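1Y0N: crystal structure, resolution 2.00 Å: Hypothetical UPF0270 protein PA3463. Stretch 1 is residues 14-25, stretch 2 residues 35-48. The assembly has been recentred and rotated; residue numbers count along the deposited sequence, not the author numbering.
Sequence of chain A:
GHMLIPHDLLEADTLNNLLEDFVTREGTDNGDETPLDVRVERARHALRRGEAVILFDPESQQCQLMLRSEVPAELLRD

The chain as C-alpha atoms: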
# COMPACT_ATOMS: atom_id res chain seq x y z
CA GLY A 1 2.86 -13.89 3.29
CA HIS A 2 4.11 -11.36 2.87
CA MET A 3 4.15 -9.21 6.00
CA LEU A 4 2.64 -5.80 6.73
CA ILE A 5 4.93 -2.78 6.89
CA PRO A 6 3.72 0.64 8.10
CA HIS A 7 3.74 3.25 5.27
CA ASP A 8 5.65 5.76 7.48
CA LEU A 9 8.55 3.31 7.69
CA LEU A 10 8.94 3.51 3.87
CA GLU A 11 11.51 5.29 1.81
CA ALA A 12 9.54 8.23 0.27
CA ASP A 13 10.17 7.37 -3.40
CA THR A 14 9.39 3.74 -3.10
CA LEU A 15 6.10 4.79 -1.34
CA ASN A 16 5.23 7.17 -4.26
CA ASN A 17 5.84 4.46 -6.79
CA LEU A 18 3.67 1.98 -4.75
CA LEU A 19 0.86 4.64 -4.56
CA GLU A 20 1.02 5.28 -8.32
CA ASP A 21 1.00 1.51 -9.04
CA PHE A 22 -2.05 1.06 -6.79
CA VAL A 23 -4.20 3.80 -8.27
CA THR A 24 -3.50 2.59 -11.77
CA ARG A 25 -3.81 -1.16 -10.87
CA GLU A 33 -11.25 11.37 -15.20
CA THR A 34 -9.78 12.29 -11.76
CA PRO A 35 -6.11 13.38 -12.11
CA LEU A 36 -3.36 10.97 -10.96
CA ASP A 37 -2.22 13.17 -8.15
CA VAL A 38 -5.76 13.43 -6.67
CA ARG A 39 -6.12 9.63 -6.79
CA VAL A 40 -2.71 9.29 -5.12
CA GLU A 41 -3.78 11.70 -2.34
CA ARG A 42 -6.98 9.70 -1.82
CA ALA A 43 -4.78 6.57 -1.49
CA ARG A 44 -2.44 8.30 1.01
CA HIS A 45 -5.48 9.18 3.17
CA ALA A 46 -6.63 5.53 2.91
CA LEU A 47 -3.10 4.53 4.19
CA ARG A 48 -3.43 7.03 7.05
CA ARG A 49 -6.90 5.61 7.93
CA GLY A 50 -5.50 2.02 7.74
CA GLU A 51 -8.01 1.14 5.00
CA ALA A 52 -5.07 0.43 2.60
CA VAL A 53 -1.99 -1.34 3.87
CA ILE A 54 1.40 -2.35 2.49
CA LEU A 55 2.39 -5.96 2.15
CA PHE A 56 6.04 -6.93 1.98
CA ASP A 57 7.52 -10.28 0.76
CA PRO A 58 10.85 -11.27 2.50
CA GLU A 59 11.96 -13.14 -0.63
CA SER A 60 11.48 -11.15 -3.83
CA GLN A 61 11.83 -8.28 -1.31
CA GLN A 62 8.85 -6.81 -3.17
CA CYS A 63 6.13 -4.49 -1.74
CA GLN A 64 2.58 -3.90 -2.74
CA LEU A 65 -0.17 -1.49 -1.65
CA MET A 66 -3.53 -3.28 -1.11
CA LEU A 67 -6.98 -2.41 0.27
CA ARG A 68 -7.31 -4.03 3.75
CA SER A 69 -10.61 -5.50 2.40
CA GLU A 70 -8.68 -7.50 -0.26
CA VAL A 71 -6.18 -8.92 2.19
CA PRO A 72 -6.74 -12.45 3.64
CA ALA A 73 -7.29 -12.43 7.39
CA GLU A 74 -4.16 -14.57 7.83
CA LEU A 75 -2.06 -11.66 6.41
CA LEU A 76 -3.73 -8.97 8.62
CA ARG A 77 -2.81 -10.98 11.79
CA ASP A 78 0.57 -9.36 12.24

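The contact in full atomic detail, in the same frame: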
# COMPACT_ATOMS: atom_id res chain seq x y z
N THR A 14 10.01 5.01 -2.89
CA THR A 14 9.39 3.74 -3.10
C THR A 14 7.89 3.88 -2.74
O THR A 14 7.09 3.37 -3.45
CB THR A 14 10.11 2.45 -2.47
OG1 THR A 14 9.58 2.15 -1.16
CG2 THR A 14 11.62 2.54 -2.42
N LEU A 15 7.54 4.60 -1.67
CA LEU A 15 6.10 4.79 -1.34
C LEU A 15 5.31 5.45 -2.49
O LEU A 15 4.18 5.06 -2.78
CB LEU A 15 5.88 5.55 -0.03
CG LEU A 15 4.42 5.80 0.42
CD1 LEU A 15 3.52 4.53 0.42
CD2 LEU A 15 4.36 6.40 1.79
N ASN A 16 5.92 6.44 -3.16
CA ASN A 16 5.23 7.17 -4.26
C ASN A 16 4.95 6.29 -5.41
O ASN A 16 3.85 6.35 -5.96
CB ASN A 16 6.01 8.42 -4.73
CG ASN A 16 6.14 9.45 -3.63
OD1 ASN A 16 5.29 9.52 -2.74
ND2 ASN A 16 7.24 10.24 -3.66
N ASN A 17 5.94 5.47 -5.75
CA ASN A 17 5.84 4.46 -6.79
C ASN A 17 4.76 3.41 -6.44
O ASN A 17 3.98 3.04 -7.29
CB ASN A 17 7.20 3.72 -7.02
CG ASN A 17 8.33 4.62 -7.60
OD1 ASN A 17 8.07 5.58 -8.32
ND2 ASN A 17 9.58 4.28 -7.27
N LEU A 18 4.75 2.92 -5.21
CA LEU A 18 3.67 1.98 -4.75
C LEU A 18 2.25 2.64 -4.87
O LEU A 18 1.29 1.99 -5.28
CB LEU A 18 3.90 1.55 -3.27
CG LEU A 18 5.17 0.77 -2.79
CD1 LEU A 18 5.06 0.33 -1.33
CD2 LEU A 18 5.40 -0.45 -3.58
N LEU A 19 2.15 3.93 -4.49
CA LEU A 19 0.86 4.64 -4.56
C LEU A 19 0.38 4.78 -6.00
O LEU A 19 -0.77 4.50 -6.29
CB LEU A 19 0.95 6.03 -3.89
CG LEU A 19 0.94 5.99 -2.36
CD1 LEU A 19 1.50 7.32 -1.84
CD2 LEU A 19 -0.46 5.75 -1.83
N GLU A 20 1.29 5.18 -6.89
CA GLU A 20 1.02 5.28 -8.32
C GLU A 20 0.63 3.94 -8.92
O GLU A 20 -0.39 3.86 -9.64
CB GLU A 20 2.21 5.97 -9.06
CG GLU A 20 2.09 5.92 -10.54
CD GLU A 20 2.93 6.98 -11.26
OE1 GLU A 20 3.75 7.71 -10.59
OE2 GLU A 20 2.72 7.06 -12.51
N ASP A 21 1.38 2.87 -8.60
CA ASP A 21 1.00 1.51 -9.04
C ASP A 21 -0.42 1.19 -8.63
O ASP A 21 -1.23 0.74 -9.44
CB ASP A 21 1.93 0.42 -8.46
CG ASP A 21 3.34 0.48 -9.06
OD1 ASP A 21 3.52 1.20 -10.06
OD2 ASP A 21 4.27 -0.16 -8.51
N PHE A 22 -0.74 1.46 -7.38
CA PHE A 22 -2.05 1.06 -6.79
C PHE A 22 -3.17 1.75 -7.51
O PHE A 22 -4.13 1.11 -7.92
CB PHE A 22 -2.02 1.36 -5.28
CG PHE A 22 -3.33 1.15 -4.59
CD1 PHE A 22 -3.80 -0.13 -4.34
CD2 PHE A 22 -4.10 2.25 -4.22
CE1 PHE A 22 -5.05 -0.33 -3.70
CE2 PHE A 22 -5.33 2.08 -3.55
CZ PHE A 22 -5.82 0.79 -3.32
N VAL A 23 -3.07 3.05 -7.68
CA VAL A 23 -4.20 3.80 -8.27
C VAL A 23 -4.33 3.61 -9.79
O VAL A 23 -5.33 4.00 -10.39
CB VAL A 23 -4.24 5.33 -7.85
CG1 VAL A 23 -4.18 5.47 -6.36
CG2 VAL A 23 -3.07 6.14 -8.48
N THR A 24 -3.33 2.97 -10.40
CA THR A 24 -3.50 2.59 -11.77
C THR A 24 -3.64 1.08 -11.95
O THR A 24 -3.73 0.62 -13.08
CB THR A 24 -2.40 3.15 -12.68
OG1 THR A 24 -1.13 2.77 -12.18
CG2 THR A 24 -2.48 4.69 -12.74
N ARG A 25 -3.74 0.33 -10.84
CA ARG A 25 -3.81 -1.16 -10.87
C ARG A 25 -4.91 -1.74 -11.78
O ARG A 25 -5.96 -1.13 -11.96
CB ARG A 25 -3.98 -1.73 -9.45
CG ARG A 25 -5.42 -1.55 -8.92
CD ARG A 25 -5.61 -1.78 -7.40
NE ARG A 25 -6.50 -0.72 -6.92
CZ ARG A 25 -7.48 -0.86 -6.04
NH1 ARG A 25 -7.73 -2.04 -5.50
NH2 ARG A 25 -8.21 0.20 -5.70
N PRO A 35 -7.55 13.39 -11.89
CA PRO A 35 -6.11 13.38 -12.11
C PRO A 35 -5.37 12.38 -11.21
O PRO A 35 -5.83 12.12 -10.07
CB PRO A 35 -5.65 14.79 -11.71
CG PRO A 35 -6.90 15.63 -11.52
CD PRO A 35 -8.09 14.72 -11.51
N LEU A 36 -4.23 11.90 -11.69
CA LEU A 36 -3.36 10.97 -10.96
C LEU A 36 -3.07 11.39 -9.54
O LEU A 36 -3.17 10.58 -8.61
CB LEU A 36 -2.01 10.82 -11.64
CG LEU A 36 -1.17 9.65 -11.12
CD1 LEU A 36 -1.95 8.29 -11.20
CD2 LEU A 36 0.18 9.54 -11.91
N ASP A 37 -2.62 12.63 -9.40
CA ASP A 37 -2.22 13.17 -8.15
C ASP A 37 -3.36 13.19 -7.08
O ASP A 37 -3.10 12.94 -5.92
CB ASP A 37 -1.57 14.55 -8.35
CG ASP A 37 -1.70 15.43 -7.16
OD1 ASP A 37 -2.67 16.25 -7.14
OD2 ASP A 37 -0.87 15.32 -6.23
N VAL A 38 -4.58 13.51 -7.51
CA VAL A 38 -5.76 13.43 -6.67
C VAL A 38 -6.02 11.96 -6.19
O VAL A 38 -6.33 11.69 -5.02
CB VAL A 38 -7.00 13.98 -7.42
CG1 VAL A 38 -8.24 13.59 -6.75
CG2 VAL A 38 -6.89 15.51 -7.61
N ARG A 39 -5.94 11.04 -7.12
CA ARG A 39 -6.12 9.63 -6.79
C ARG A 39 -5.06 9.16 -5.82
O ARG A 39 -5.36 8.41 -4.91
CB ARG A 39 -6.13 8.82 -8.08
CG ARG A 39 -7.47 8.87 -8.84
CD ARG A 39 -7.38 7.94 -10.05
NE ARG A 39 -6.53 8.57 -11.04
CZ ARG A 39 -5.91 7.98 -12.06
NH1 ARG A 39 -5.98 6.67 -12.27
NH2 ARG A 39 -5.19 8.72 -12.88
N VAL A 40 -3.81 9.62 -6.00
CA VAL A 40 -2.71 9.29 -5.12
C VAL A 40 -2.99 9.85 -3.72
O VAL A 40 -2.75 9.18 -2.71
CB VAL A 40 -1.29 9.75 -5.70
CG1 VAL A 40 -0.16 9.68 -4.64
CG2 VAL A 40 -0.88 8.90 -6.97
N GLU A 41 -3.49 11.10 -3.65
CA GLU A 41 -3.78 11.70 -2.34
C GLU A 41 -4.92 10.95 -1.62
O GLU A 41 -4.88 10.82 -0.40
CB GLU A 41 -4.13 13.21 -2.46
CG GLU A 41 -2.99 14.13 -2.62
CD GLU A 41 -2.09 14.19 -1.36
OE1 GLU A 41 -2.55 14.01 -0.18
OE2 GLU A 41 -0.89 14.41 -1.59
N ARG A 42 -5.91 10.51 -2.37
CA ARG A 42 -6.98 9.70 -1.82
C ARG A 42 -6.39 8.40 -1.26
O ARG A 42 -6.77 7.93 -0.20
CB ARG A 42 -8.03 9.32 -2.84
CG ARG A 42 -8.91 10.43 -3.37
CD ARG A 42 -9.87 9.83 -4.35
NE ARG A 42 -10.75 10.89 -4.83
CZ ARG A 42 -11.45 10.82 -5.95
NH1 ARG A 42 -11.37 9.74 -6.72
NH2 ARG A 42 -12.23 11.83 -6.32
N ALA A 43 -5.43 7.82 -1.98
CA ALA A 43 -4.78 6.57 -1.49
C ALA A 43 -3.90 6.80 -0.21
O ALA A 43 -3.80 5.93 0.67
CB ALA A 43 -3.99 5.93 -2.66
N ARG A 44 -3.24 7.94 -0.14
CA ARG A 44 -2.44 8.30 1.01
C ARG A 44 -3.32 8.46 2.26
O ARG A 44 -2.88 8.14 3.35
CB ARG A 44 -1.72 9.64 0.84
CG ARG A 44 -0.51 9.68 -0.00
CD ARG A 44 0.24 11.08 0.08
NE ARG A 44 1.21 11.12 -1.00
CZ ARG A 44 2.41 10.55 -0.97
NH1 ARG A 44 2.81 9.87 0.12
NH2 ARG A 44 3.19 10.64 -2.05
N HIS A 45 -4.49 9.05 2.08
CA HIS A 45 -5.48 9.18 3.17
C HIS A 45 -5.93 7.79 3.63
O HIS A 45 -6.05 7.54 4.83
CB HIS A 45 -6.67 9.97 2.69
CG HIS A 45 -7.62 10.38 3.77
ND1 HIS A 45 -7.25 11.19 4.81
CD2 HIS A 45 -8.94 10.10 3.95
CE1 HIS A 45 -8.30 11.41 5.59
NE2 HIS A 45 -9.32 10.73 5.11
N ALA A 46 -6.21 6.92 2.66
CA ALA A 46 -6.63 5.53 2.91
C ALA A 46 -5.51 4.82 3.72
O ALA A 46 -5.82 4.08 4.68
CB ALA A 46 -6.89 4.81 1.61
N LEU A 47 -4.22 5.10 3.40
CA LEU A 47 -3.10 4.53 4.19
C LEU A 47 -3.08 5.07 5.62
O LEU A 47 -2.91 4.29 6.64
CB LEU A 47 -1.72 4.83 3.54
CG LEU A 47 -1.34 4.04 2.29
CD1 LEU A 47 -0.11 4.79 1.77
CD2 LEU A 47 -1.02 2.59 2.77
N ARG A 48 -3.28 6.40 5.72
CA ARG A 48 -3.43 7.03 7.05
C ARG A 48 -4.61 6.49 7.88
O ARG A 48 -4.53 6.39 9.12
CB ARG A 48 -3.51 8.58 6.98
CG ARG A 48 -2.15 9.21 6.55
CD ARG A 48 -2.20 10.76 6.63
NE ARG A 48 -3.28 11.33 5.82
CZ ARG A 48 -3.11 11.91 4.62
NH1 ARG A 48 -1.92 11.92 4.03
NH2 ARG A 48 -4.17 12.45 4.00
O HOH W 1 5.85 9.41 -0.01

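The most unusual feature is a very short hydrogen bond, 2.5 Å from Arg44 NH2 to Asn16 OD1. It is the only direct hydrogen bond assigned between the two stretches. Asn16 OD1 lies at the edge of the guanidinium, near its plane, where the N-H groups point. Water 1 closes the site: it donates to Asn16 OD1 (2.8 Å) and accepts from Arg44 NH1 (3.1 Å). One face of the same guanidinium is covered by Leu19, with Leu19 CD1 3.5 Å from Arg44 CZ.

Both stretches are largely helical. The helix axes approach to 9.2 Å and their directions differ by 107°, so the helices cross steeply. The rest of the contact is mainly apolar.

Leu19 and Val23, one turn apart, are the two knobs. Leu19 sits among Val40, Ala43, Arg44 and Leu47. Val23 sits among Leu36, Arg39, Val40 and Ala43. Ala43 is shared by both: its CB lies 3.6 Å from Leu19 CD2 and 3.7 Å from Val23 CG1. Its side chain is a single methyl, and Phe22 CD2 also reaches Ala43 CB, at 4.0 Å.

Leu15 extends the apolar layer, with Leu15 CD1 3.9 Å from Leu47 CD1. Toward the other end, Val23 CG2 meets Leu36 CD1 at 3.6 Å. Nearby, Arg39 NH1 lies 3.3 Å from Val23 O.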